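Local coordinates for nucleosome assembly protein 1, putative (Plasmodium falciparum, PDB 3FS3), which acts as a histone chaperone of the nucleosome assembly protein family that recognises histones and probably binds chromatin in the malaria parasite, at the interface of chains A and B. Sequence-based numbering; all coordinates share one arbitrary frame. Chains: chain A/B, Nucleosome assembly protein 1, putative.

The interface of chains A and B. Residues chain A 47, 51, 55, 58-59; chain B 111, 114, 286, 289-290.
The first turns of the long dimerisation helix of chain A (49-99), a hallmark of the NAP fold, lie on the globular part of chain B, where A:Leu55 and A:Leu58 meet B:Val286, B:Tyr289, B:Leu111 and B:Phe114. A:Leu55 points into the groove between the end of helix 260-289 and the loop carrying B:Leu111. Its CG stands anti to the backbone N (chi1 -174°), and with chi2 at 61° the methyls part to different partners. CD1 lies 3.8 Å from B:Val286 CG2 and also sits obliquely above the rim of the B:Tyr289 ring, nearest CE2, while CD2 meets B:Leu290 CD2 at 3.9 Å. One turn on, A:Leu58 reaches tip to tip toward B:Phe114, its CD2 methyl 3.6 Å from ring atom CE1. The same methyl is 3.9 Å from B:Leu111 CD2, and the CB of A:Leu58 backs onto B:Val286 CG2. B:Leu111 divides its branches: CD2 touches both A:Leu55 CD1 and A:Leu58 CD2, whereas CD1 turns to the CB and carbonyl O of A:Gln51. At the other end of the patch A:Lys59 contributes its aliphatic chain. With CG anti to the carbonyl carbon (chi1 -72°) and a bend at chi2, CD comes 3.5 Å from B:Leu290 CD1 and 3.6 Å from B:Val286 CG1; bends at chi3 and chi4 keep CE and NZ beside them. Just ahead of the helix, A:Leu47 and B:Tyr289 approach end to end, methyl CD2 lying 3.6 Å from the phenol OH. This is a van der Waals approach, and no polar pair bridges the chains among the residues described. The patch hides 289 Å² of surface and depends on the fit of branched and aromatic side chains. Its two-fold twin attaches the helix of chain B to the globular part of chain A, so each long helix packs on its partner's body, which would reinforce the dimer typical of this family.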
# COMPACT_ATOMS: atom_id res chain seq x y z
N LEU A 47 -28.86 -13.53 21.79
CA LEU A 47 -29.01 -12.22 22.37
C LEU A 47 -30.48 -12.08 22.77
O LEU A 47 -31.31 -12.90 22.38
CB LEU A 47 -28.68 -11.17 21.31
CG LEU A 47 -27.47 -11.50 20.44
CD1 LEU A 47 -27.50 -10.68 19.16
CD2 LEU A 47 -26.22 -11.23 21.24
N GLN A 51 -31.51 -6.90 21.84
CA GLN A 51 -30.17 -6.85 21.26
C GLN A 51 -30.20 -7.33 19.81
O GLN A 51 -29.44 -6.83 18.97
CB GLN A 51 -29.21 -7.69 22.11
CG GLN A 51 -29.11 -7.20 23.56
CD GLN A 51 -28.50 -8.22 24.50
OE1 GLN A 51 -28.33 -9.39 24.14
NE2 GLN A 51 -28.20 -7.80 25.72
N LEU A 55 -28.60 -5.48 16.56
CA LEU A 55 -27.70 -6.13 15.62
C LEU A 55 -28.20 -5.96 14.18
O LEU A 55 -27.41 -5.73 13.27
CB LEU A 55 -27.57 -7.62 15.96
CG LEU A 55 -26.55 -8.39 15.13
CD1 LEU A 55 -25.17 -7.79 15.35
CD2 LEU A 55 -26.54 -9.86 15.54
N LEU A 58 -27.42 -2.51 12.96
CA LEU A 58 -26.01 -2.40 12.61
C LEU A 58 -25.71 -3.00 11.24
O LEU A 58 -24.93 -2.43 10.47
CB LEU A 58 -25.13 -3.07 13.68
CG LEU A 58 -24.64 -2.20 14.84
CD1 LEU A 58 -25.80 -1.43 15.43
CD2 LEU A 58 -23.96 -3.07 15.90
N LYS A 59 -26.31 -4.15 10.93
CA LYS A 59 -26.08 -4.77 9.63
C LYS A 59 -26.64 -3.84 8.56
O LYS A 59 -26.06 -3.69 7.48
CB LYS A 59 -26.75 -6.14 9.54
CG LYS A 59 -26.08 -7.24 10.37
CD LYS A 59 -24.55 -7.20 10.24
CE LYS A 59 -24.06 -7.27 8.79
NZ LYS A 59 -24.28 -8.59 8.15
N LEU B 111 -25.77 -3.81 23.03
CA LEU B 111 -25.17 -4.99 22.40
C LEU B 111 -23.84 -5.26 23.11
O LEU B 111 -22.75 -4.91 22.61
CB LEU B 111 -24.94 -4.77 20.90
CG LEU B 111 -24.62 -6.05 20.12
CD1 LEU B 111 -25.77 -7.04 20.29
CD2 LEU B 111 -24.43 -5.73 18.64
N PHE B 114 -19.67 -5.65 22.22
CA PHE B 114 -19.54 -5.44 20.78
C PHE B 114 -18.13 -5.24 20.25
O PHE B 114 -17.70 -5.96 19.36
CB PHE B 114 -20.38 -4.25 20.32
CG PHE B 114 -20.24 -3.97 18.85
CD1 PHE B 114 -20.89 -4.78 17.91
CD2 PHE B 114 -19.43 -2.94 18.40
CE1 PHE B 114 -20.72 -4.56 16.54
CE2 PHE B 114 -19.25 -2.71 17.04
CZ PHE B 114 -19.90 -3.53 16.10
N VAL B 286 -19.27 -4.50 12.69
CA VAL B 286 -20.26 -5.54 12.93
C VAL B 286 -19.94 -6.86 12.25
O VAL B 286 -20.25 -7.92 12.80
CB VAL B 286 -21.69 -5.08 12.52
CG1 VAL B 286 -21.83 -5.01 10.99
CG2 VAL B 286 -22.72 -6.04 13.12
N TYR B 289 -17.60 -8.53 14.44
CA TYR B 289 -18.36 -9.00 15.59
C TYR B 289 -18.99 -10.35 15.23
O TYR B 289 -18.83 -11.32 15.96
CB TYR B 289 -19.45 -8.00 15.95
CG TYR B 289 -20.46 -8.52 16.95
CD1 TYR B 289 -20.26 -8.36 18.32
CD2 TYR B 289 -21.61 -9.18 16.52
CE1 TYR B 289 -21.20 -8.85 19.24
CE2 TYR B 289 -22.54 -9.67 17.43
CZ TYR B 289 -22.34 -9.50 18.79
OH TYR B 289 -23.29 -9.97 19.67
N LEU B 290 -19.69 -10.40 14.09
CA LEU B 290 -20.34 -11.62 13.62
C LEU B 290 -19.33 -12.66 13.16
O LEU B 290 -19.68 -13.82 12.95
CB LEU B 290 -21.29 -11.31 12.45
CG LEU B 290 -22.59 -10.55 12.74
CD1 LEU B 290 -23.32 -10.27 11.45
CD2 LEU B 290 -23.46 -11.37 13.68